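Local structure of PUM-HD domain-containing protein (Caenorhabditis elegans, 7CGF) at residues V248-V253 with E271-Q276; M284-A289 with Q314-Q319. The protein binds single-stranded RNA through a Pumilio homology domain and probably acts on messenger RNAs by recognising elements in their 3' untranslated regions. The protein carries 2 engineered substitutions. One frame throughout, in Å; residues are numbered along the deposited sequence.

Interaction 1 (V248-V253 with E271-Q276); sequences VIVTRV and EKCLEQ. With nucleotides of chain B.
Cys273 carries this contact. It points from helix 266-276 toward helix 243-255, and its SG meets three branched side chains there. CG2 of Ile249 lies 3.9 Å from Cys273 SG. CG2 of Val250 is 4.0 Å from the same sulfur, and Val253 CG2 reaches it more loosely at 4.5 Å. Val250 has its CG2 beside the backbone N (chi1 167° for CG1), which turns that methyl to the sulfur. No hydrogen bond crosses between the two segments, so they meet through apolar packing alone. The short helix segments run at 130° to each other with axes 10.8 Å apart, and the contact buries 116 Å².

Two residues before Cys273, Glu271 serves the RNA. Its chain is extended beyond CG and carries the carboxylate to the guanine of nucleotide G2 of chain B. A single oxygen, Glu271 OE2, accepts hydrogen bonds from N1 (2.7 Å) and N2 (2.9 Å) of G2. A glutamate that accepts from N1 and N2 of a guanine is the way Pumilio repeats commonly recognise that base. The same helix thus packs inward through Cys273 and reads a base through Glu271.

Around the contact, Cys273 also touches Ile238 of helix 230-240 and Ile285 of helix 279-290. Ile249 rests on Phe221 of helix 221-225, and Glu271 packs on Tyr311 of helix 309-319.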
ATOM      1  N   VAL A 248      18.846 -12.908  -9.740  1.00 20.93           N
ATOM      2  CA  VAL A 248      19.382 -13.298  -8.445  1.00 21.44           C
ATOM      3  C   VAL A 248      18.310 -14.022  -7.637  1.00 19.60           C
ATOM      4  O   VAL A 248      18.581 -15.050  -6.998  1.00 19.88           O
ATOM      5  CB  VAL A 248      19.934 -12.063  -7.707  1.00 23.93           C
ATOM      6  CG1 VAL A 248      20.228 -12.396  -6.261  1.00 20.98           C
ATOM      7  CG2 VAL A 248      21.205 -11.577  -8.391  1.00 20.42           C
ATOM      8  N   ILE A 249      17.074 -13.512  -7.680  1.00 21.99           N
ATOM      9  CA  ILE A 249      15.996 -14.110  -6.889  1.00 17.88           C
ATOM     10  C   ILE A 249      15.656 -15.494  -7.421  1.00 19.48           C
ATOM     11  O   ILE A 249      15.559 -16.462  -6.661  1.00 20.12           O
ATOM     12  CB  ILE A 249      14.766 -13.188  -6.863  1.00 16.75           C
ATOM     13  CG1 ILE A 249      15.055 -11.968  -5.979  1.00 15.69           C
ATOM     14  CG2 ILE A 249      13.545 -13.928  -6.323  1.00 19.55           C
ATOM     15  CD1 ILE A 249      13.987 -10.896  -6.071  1.00 17.96           C
ATOM     16  N   VAL A 250      15.525 -15.620  -8.747  1.00 20.42           N
ATOM     17  CA  VAL A 250      15.143 -16.906  -9.326  1.00 16.69           C
ATOM     18  C   VAL A 250      16.243 -17.930  -9.123  1.00 20.43           C
ATOM     19  O   VAL A 250      15.966 -19.118  -8.911  1.00 22.33           O
ATOM     20  CB  VAL A 250      14.793 -16.727 -10.815  1.00 22.51           C
ATOM     21  CG1 VAL A 250      14.698 -18.082 -11.524  1.00 20.83           C
ATOM     22  CG2 VAL A 250      13.501 -15.933 -10.944  1.00 21.37           C
ATOM     23  N   THR A 251      17.507 -17.500  -9.203  1.00 18.65           N
ATOM     24  CA  THR A 251      18.607 -18.419  -8.929  1.00 23.09           C
ATOM     25  C   THR A 251      18.539 -18.917  -7.499  1.00 20.69           C
ATOM     26  O   THR A 251      18.697 -20.115  -7.240  1.00 21.51           O
ATOM     27  CB  THR A 251      19.953 -17.741  -9.193  1.00 23.17           C
ATOM     28  OG1 THR A 251      20.044 -17.381 -10.574  1.00 25.22           O
ATOM     29  CG2 THR A 251      21.117 -18.652  -8.842  1.00 26.07           C
ATOM     30  N   ARG A 252      18.286 -18.009  -6.552  1.00 21.06           N
ATOM     31  CA  ARG A 252      18.232 -18.411  -5.150  1.00 23.50           C
ATOM     32  C   ARG A 252      17.044 -19.327  -4.877  1.00 20.99           C
ATOM     33  O   ARG A 252      17.175 -20.321  -4.149  1.00 21.46           O
ATOM     34  CB  ARG A 252      18.175 -17.178  -4.251  1.00 23.20           C
ATOM     35  CG  ARG A 252      18.322 -17.529  -2.784  1.00 26.35           C
ATOM     36  CD  ARG A 252      18.791 -16.348  -1.964  1.00 34.36           C
ATOM     37  NE  ARG A 252      19.087 -16.768  -0.599  1.00 36.34           N
ATOM     38  CZ  ARG A 252      20.306 -17.051  -0.158  1.00 38.03           C
ATOM     39  NH1 ARG A 252      21.350 -16.934  -0.972  1.00 31.77           N
ATOM     40  NH2 ARG A 252      20.483 -17.438   1.098  1.00 32.09           N
ATOM     41  N   VAL A 253      15.876 -18.976  -5.425  1.00 19.25           N
ATOM     42  CA  VAL A 253      14.671 -19.787  -5.271  1.00 22.83           C
ATOM     43  C   VAL A 253      14.880 -21.163  -5.879  1.00 20.12           C
ATOM     44  O   VAL A 253      14.526 -22.185  -5.278  1.00 24.46           O
ATOM     45  CB  VAL A 253      13.469 -19.059  -5.901  1.00 24.78           C
ATOM     46  CG1 VAL A 253      12.294 -20.000  -6.070  1.00 29.52           C
ATOM     47  CG2 VAL A 253      13.072 -17.846  -5.040  1.00 23.39           C
ATOM     48  N   GLU A 271       5.512 -18.369  -6.594  1.00 15.16           N
ATOM     49  CA  GLU A 271       4.417 -18.120  -7.519  1.00 16.35           C
ATOM     50  C   GLU A 271       4.624 -16.817  -8.273  1.00 19.59           C
ATOM     51  O   GLU A 271       4.376 -16.745  -9.481  1.00 20.63           O
ATOM     52  CB  GLU A 271       3.085 -18.107  -6.771  1.00 22.09           C
ATOM     53  CG  GLU A 271       2.727 -19.469  -6.215  1.00 19.22           C
ATOM     54  CD  GLU A 271       1.285 -19.541  -5.733  1.00 24.60           C
ATOM     55  OE1 GLU A 271       0.415 -18.875  -6.338  1.00 28.83           O
ATOM     56  OE2 GLU A 271       1.027 -20.260  -4.746  1.00 24.47           O
ATOM     57  N   LYS A 272       5.103 -15.783  -7.577  1.00 19.46           N
ATOM     58  CA  LYS A 272       5.326 -14.502  -8.230  1.00 18.90           C
ATOM     59  C   LYS A 272       6.404 -14.617  -9.295  1.00 19.04           C
ATOM     60  O   LYS A 272       6.301 -13.996 -10.363  1.00 22.88           O
ATOM     61  CB  LYS A 272       5.702 -13.443  -7.191  1.00 16.73           C
ATOM     62  CG  LYS A 272       5.790 -12.031  -7.742  1.00 18.45           C
ATOM     63  CD  LYS A 272       4.414 -11.465  -8.049  1.00 20.33           C
ATOM     64  CE  LYS A 272       4.534 -10.035  -8.574  1.00 25.25           C
ATOM     65  NZ  LYS A 272       3.214  -9.441  -8.912  1.00 27.62           N
ATOM     66  N   CYS A 273       7.462 -15.376  -9.009  1.00 17.13           N
ATOM     67  CA  CYS A 273       8.493 -15.632 -10.019  1.00 16.98           C
ATOM     68  C   CYS A 273       7.903 -16.266 -11.268  1.00 23.23           C
ATOM     69  O   CYS A 273       8.310 -15.945 -12.394  1.00 21.57           O
ATOM     70  CB  CYS A 273       9.575 -16.545  -9.458  1.00 19.19           C
ATOM     71  SG  CYS A 273      10.633 -15.799  -8.198  1.00 19.61           S
ATOM     72  N   LEU A 274       6.967 -17.195 -11.087  1.00 22.03           N
ATOM     73  CA  LEU A 274       6.404 -17.899 -12.237  1.00 22.06           C
ATOM     74  C   LEU A 274       5.459 -17.010 -13.034  1.00 25.69           C
ATOM     75  O   LEU A 274       5.365 -17.152 -14.259  1.00 27.92           O
ATOM     76  CB  LEU A 274       5.692 -19.164 -11.765  1.00 21.56           C
ATOM     77  CG  LEU A 274       6.601 -20.253 -11.199  1.00 20.20           C
ATOM     78  CD1 LEU A 274       5.789 -21.214 -10.350  1.00 21.47           C
ATOM     79  CD2 LEU A 274       7.350 -21.015 -12.303  1.00 19.14           C
ATOM     80  N   GLU A 275       4.757 -16.096 -12.361  1.00 23.79           N
ATOM     81  CA  GLU A 275       3.849 -15.169 -13.030  1.00 30.06           C
ATOM     82  C   GLU A 275       4.609 -14.056 -13.746  1.00 27.31           C
ATOM     83  O   GLU A 275       4.219 -13.642 -14.842  1.00 33.10           O
ATOM     84  CB  GLU A 275       2.870 -14.578 -12.008  1.00 25.45           C
ATOM     85  CG  GLU A 275       2.033 -15.614 -11.272  1.00 26.53           C
ATOM     86  CD  GLU A 275       1.336 -15.064 -10.026  1.00 33.43           C
ATOM     87  OE1 GLU A 275       1.733 -13.991  -9.512  1.00 34.17           O
ATOM     88  OE2 GLU A 275       0.382 -15.713  -9.552  1.00 35.50           O
ATOM     89  N   GLN A 276       5.700 -13.575 -13.154  1.00 31.37           N
ATOM     90  CA  GLN A 276       6.442 -12.429 -13.678  1.00 35.07           C
ATOM     91  C   GLN A 276       7.678 -12.804 -14.479  1.00 38.46           C
ATOM     92  O   GLN A 276       8.191 -11.960 -15.226  1.00 39.00           O
ATOM     93  CB  GLN A 276       6.887 -11.517 -12.530  1.00 31.42           C
ATOM     94  CG  GLN A 276       5.743 -10.836 -11.826  1.00 36.53           C
ATOM     95  CD  GLN A 276       5.304  -9.577 -12.537  1.00 40.94           C
ATOM     96  OE1 GLN A 276       6.083  -8.962 -13.270  1.00 42.75           O
ATOM     97  NE2 GLN A 276       4.053  -9.182 -12.327  1.00 41.87           N
TER
ATOM     98  P     G B   2      -7.321 -23.161   2.759  1.00 35.12           P
ATOM     99  OP1   G B   2      -8.005 -22.507   3.898  1.00 40.63           O
ATOM    100  OP2   G B   2      -7.870 -22.966   1.407  1.00 34.12           O
ATOM    101  O5'   G B   2      -5.826 -22.593   2.781  1.00 28.52           O
ATOM    102  C5'   G B   2      -4.951 -22.906   3.850  1.00 20.67           C
ATOM    103  C4'   G B   2      -3.642 -22.174   3.703  1.00 31.25           C
ATOM    104  O4'   G B   2      -2.962 -22.634   2.509  1.00 28.50           O
ATOM    105  C3'   G B   2      -3.756 -20.672   3.506  1.00 26.49           C
ATOM    106  O3'   G B   2      -3.952 -19.999   4.736  1.00 29.48           O
ATOM    107  C2'   G B   2      -2.444 -20.331   2.793  1.00 21.46           C
ATOM    108  O2'   G B   2      -1.357 -20.285   3.705  1.00 23.22           O
ATOM    109  C1'   G B   2      -2.256 -21.564   1.908  1.00 22.73           C
ATOM    110  N9    G B   2      -2.763 -21.342   0.542  1.00 23.83           N
ATOM    111  C8    G B   2      -4.056 -21.353   0.067  1.00 23.38           C
ATOM    112  N7    G B   2      -4.146 -21.093  -1.211  1.00 27.79           N
ATOM    113  C5    G B   2      -2.828 -20.889  -1.612  1.00 27.25           C
ATOM    114  C6    G B   2      -2.280 -20.576  -2.883  1.00 22.65           C
ATOM    115  O6    G B   2      -2.856 -20.407  -3.962  1.00 25.34           O
ATOM    116  N1    G B   2      -0.887 -20.470  -2.825  1.00 21.61           N
ATOM    117  C2    G B   2      -0.135 -20.654  -1.698  1.00 19.00           C
ATOM    118  N2    G B   2       1.190 -20.493  -1.850  1.00 19.84           N
ATOM    119  N3    G B   2      -0.636 -20.930  -0.497  1.00 19.81           N
ATOM    120  C4    G B   2      -1.977 -21.042  -0.544  1.00 21.88           C
TER

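Interaction 2 (M284-A289 with Q314-Q319); sequences MIVGAA and QKMFDQ
The contact belongs to the helical core of the Pumilio repeat array, between a helix of the outer layer and a helix of the RNA-binding layer. Met316, on helix 309-319, sends its methyl group against Ile285, Val286 and Ala289 of helix 279-290.

The terminal CE of Met316 does all of the close touching. CG2 of Val286 lies 3.8 Å from Met316 CE. Backbone CA of Val286 is equally near this methyl, so the tip rests against the main chain as well as the side chain. CB of Ala289 is 3.9 Å from Met316 CE, and its small size is consistent with the methyl lying close to the helix. Ile285 CG2 stands a little farther off, at 4.2 Å from Met316 CE. The Met316 chain runs straight to SD (chi2 180°) and then bends at its last torsion (chi3 65°), which sets the methyl at an angle to the chain. The side chains of Ile285 and Val286 cross that of Met316 obliquely.

No hydrogen bond joins the two segments. The buried surface is 134 Å², and Met316 supplies more than half of it. The short axes lie 11.4 Å apart at 132°, well off antiparallel. On helix 309-319, the NE2 of Gln314 makes weak hydrogen bonds to the carboxylate of Asp318, one turn on.

Helix 322-332 adds further cover, with Leu328 touching Met316 and Glu327 touching Val286. Helix 266-276 borders the contact through Leu274, which meets both Ile285 and Met316. Helix 243-255 touches Ile285 through Ser254.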
ATOM      1  N   MET A 284      14.560 -22.471 -15.170  1.00 23.44           N
ATOM      2  CA  MET A 284      15.377 -22.774 -13.998  1.00 21.99           C
ATOM      3  C   MET A 284      14.551 -23.409 -12.884  1.00 21.49           C
ATOM      4  O   MET A 284      15.011 -24.352 -12.226  1.00 20.44           O
ATOM      5  CB  MET A 284      16.055 -21.505 -13.494  1.00 22.32           C
ATOM      6  CG  MET A 284      17.045 -20.956 -14.498  1.00 25.84           C
ATOM      7  SD  MET A 284      17.624 -19.349 -13.989  1.00 30.90           S
ATOM      8  CE  MET A 284      18.308 -19.802 -12.393  1.00 26.85           C
ATOM      9  N   ILE A 285      13.345 -22.883 -12.646  1.00 21.22           N
ATOM     10  CA  ILE A 285      12.480 -23.422 -11.594  1.00 18.36           C
ATOM     11  C   ILE A 285      11.995 -24.818 -11.971  1.00 23.42           C
ATOM     12  O   ILE A 285      12.052 -25.746 -11.157  1.00 21.41           O
ATOM     13  CB  ILE A 285      11.304 -22.468 -11.323  1.00 21.80           C
ATOM     14  CG1 ILE A 285      11.821 -21.121 -10.818  1.00 21.28           C
ATOM     15  CG2 ILE A 285      10.316 -23.082 -10.316  1.00 25.81           C
ATOM     16  CD1 ILE A 285      10.751 -20.024 -10.781  1.00 22.44           C
ATOM     17  N   VAL A 286      11.540 -24.993 -13.217  1.00 22.85           N
ATOM     18  CA  VAL A 286      11.114 -26.318 -13.686  1.00 23.03           C
ATOM     19  C   VAL A 286      12.256 -27.328 -13.589  1.00 25.99           C
ATOM     20  O   VAL A 286      12.065 -28.468 -13.140  1.00 26.32           O
ATOM     21  CB  VAL A 286      10.559 -26.228 -15.118  1.00 24.13           C
ATOM     22  CG1 VAL A 286      10.316 -27.624 -15.680  1.00 26.08           C
ATOM     23  CG2 VAL A 286       9.264 -25.431 -15.136  1.00 27.90           C
ATOM     24  N   GLY A 287      13.463 -26.936 -14.003  1.00 22.89           N
ATOM     25  CA  GLY A 287      14.584 -27.860 -13.938  1.00 23.85           C
ATOM     26  C   GLY A 287      14.924 -28.267 -12.519  1.00 28.37           C
ATOM     27  O   GLY A 287      15.254 -29.426 -12.256  1.00 27.53           O
ATOM     28  N   ALA A 288      14.842 -27.320 -11.583  1.00 21.82           N
ATOM     29  CA  ALA A 288      15.057 -27.647 -10.179  1.00 25.89           C
ATOM     30  C   ALA A 288      14.003 -28.621  -9.687  1.00 24.13           C
ATOM     31  O   ALA A 288      14.307 -29.556  -8.932  1.00 28.02           O
ATOM     32  CB  ALA A 288      15.028 -26.370  -9.333  1.00 25.70           C
ATOM     33  N   ALA A 289      12.753 -28.419 -10.114  1.00 21.92           N
ATOM     34  CA  ALA A 289      11.650 -29.243  -9.633  1.00 23.53           C
ATOM     35  C   ALA A 289      11.729 -30.665 -10.170  1.00 26.68           C
ATOM     36  O   ALA A 289      11.331 -31.608  -9.478  1.00 25.64           O
ATOM     37  CB  ALA A 289      10.314 -28.608 -10.029  1.00 22.56           C
ATOM     38  N   GLN A 314       0.895 -26.403  -8.928  1.00 23.08           N
ATOM     39  CA  GLN A 314      -0.218 -25.998  -9.775  1.00 26.07           C
ATOM     40  C   GLN A 314       0.116 -24.730 -10.557  1.00 28.93           C
ATOM     41  O   GLN A 314      -0.168 -24.635 -11.754  1.00 26.05           O
ATOM     42  CB  GLN A 314      -1.470 -25.799  -8.918  1.00 29.54           C
ATOM     43  CG  GLN A 314      -2.684 -25.330  -9.696  1.00 31.26           C
ATOM     44  CD  GLN A 314      -3.311 -26.453 -10.496  1.00 43.33           C
ATOM     45  OE1 GLN A 314      -3.319 -27.606 -10.059  1.00 48.55           O
ATOM     46  NE2 GLN A 314      -3.840 -26.128 -11.670  1.00 43.66           N
ATOM     47  N   LYS A 315       0.719 -23.741  -9.895  1.00 24.27           N
ATOM     48  CA  LYS A 315       1.079 -22.510 -10.593  1.00 23.73           C
ATOM     49  C   LYS A 315       2.094 -22.773 -11.705  1.00 22.08           C
ATOM     50  O   LYS A 315       2.031 -22.152 -12.769  1.00 26.20           O
ATOM     51  CB  LYS A 315       1.627 -21.498  -9.585  1.00 23.47           C
ATOM     52  CG  LYS A 315       1.964 -20.128 -10.170  1.00 22.94           C
ATOM     53  CD  LYS A 315       0.742 -19.401 -10.727  1.00 27.34           C
ATOM     54  CE  LYS A 315      -0.279 -19.071  -9.644  1.00 27.98           C
ATOM     55  NZ  LYS A 315      -1.248 -18.064 -10.148  1.00 30.31           N
ATOM     56  N   MET A 316       3.053 -23.663 -11.463  1.00 20.44           N
ATOM     57  CA  MET A 316       4.014 -24.040 -12.499  1.00 24.38           C
ATOM     58  C   MET A 316       3.305 -24.564 -13.739  1.00 25.47           C
ATOM     59  O   MET A 316       3.529 -24.069 -14.847  1.00 27.34           O
ATOM     60  CB  MET A 316       4.974 -25.099 -11.973  1.00 27.05           C
ATOM     61  CG  MET A 316       5.811 -24.672 -10.797  1.00 32.11           C
ATOM     62  SD  MET A 316       6.868 -26.029 -10.300  1.00 49.90           S
ATOM     63  CE  MET A 316       7.829 -26.108 -11.734  1.00 15.17           C
ATOM     64  N   PHE A 317       2.437 -25.567 -13.568  1.00 26.66           N
ATOM     65  CA  PHE A 317       1.699 -26.107 -14.707  1.00 29.21           C
ATOM     66  C   PHE A 317       0.933 -25.015 -15.439  1.00 33.06           C
ATOM     67  O   PHE A 317       0.877 -25.003 -16.672  1.00 33.93           O
ATOM     68  CB  PHE A 317       0.731 -27.205 -14.251  1.00 28.43           C
ATOM     69  CG  PHE A 317       1.353 -28.570 -14.141  1.00 31.09           C
ATOM     70  CD1 PHE A 317       2.055 -28.946 -13.007  1.00 31.49           C
ATOM     71  CD2 PHE A 317       1.204 -29.498 -15.169  1.00 35.13           C
ATOM     72  CE1 PHE A 317       2.621 -30.221 -12.895  1.00 30.88           C
ATOM     73  CE2 PHE A 317       1.769 -30.772 -15.066  1.00 30.13           C
ATOM     74  CZ  PHE A 317       2.473 -31.136 -13.935  1.00 26.74           C
ATOM     75  N   ASP A 318       0.349 -24.072 -14.697  1.00 28.20           N
ATOM     76  CA  ASP A 318      -0.466 -23.049 -15.338  1.00 28.81           C
ATOM     77  C   ASP A 318       0.359 -22.008 -16.089  1.00 31.15           C
ATOM     78  O   ASP A 318      -0.168 -21.374 -17.009  1.00 33.81           O
ATOM     79  CB  ASP A 318      -1.357 -22.365 -14.293  1.00 35.97           C
ATOM     80  CG  ASP A 318      -2.332 -23.331 -13.628  1.00 40.96           C
ATOM     81  OD1 ASP A 318      -2.575 -24.433 -14.180  1.00 45.92           O
ATOM     82  OD2 ASP A 318      -2.868 -22.989 -12.548  1.00 49.53           O
ATOM     83  N   GLN A 319       1.643 -21.832 -15.751  1.00 26.29           N
ATOM     84  CA  GLN A 319       2.411 -20.691 -16.241  1.00 26.00           C
ATOM     85  C   GLN A 319       3.523 -21.018 -17.229  1.00 28.57           C
ATOM     86  O   GLN A 319       4.025 -20.095 -17.877  1.00 31.06           O
ATOM     87  CB  GLN A 319       3.037 -19.924 -15.064  1.00 26.32           C
ATOM     88  CG  GLN A 319       2.027 -19.328 -14.093  1.00 27.65           C
ATOM     89  CD  GLN A 319       1.345 -18.084 -14.633  1.00 30.14           C
ATOM     90  OE1 GLN A 319       1.947 -17.292 -15.367  1.00 31.43           O
ATOM     91  NE2 GLN A 319       0.085 -17.898 -14.260  1.00 37.62           N
TER

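Interactions 1 and 2 lie on the same side of the chain's centre, about 10 Å apart between their centres. They come in series along the chain: interaction 1 closes at helix 266-276, and helix 279-290 follows directly to open interaction 2. Both join an outer-layer helix to an RNA-side helix at nearly the same angle, as expected of a repeated unit. The two also touch. A salt bridge links Glu275 OE2 to Lys315 NZ at 2.9 Å, and Thr251 meets the methyl of Met284. The contacts are part of the stacking that joins the predicted Pumilio repeats into one continuous curved array that presents a surface to RNA.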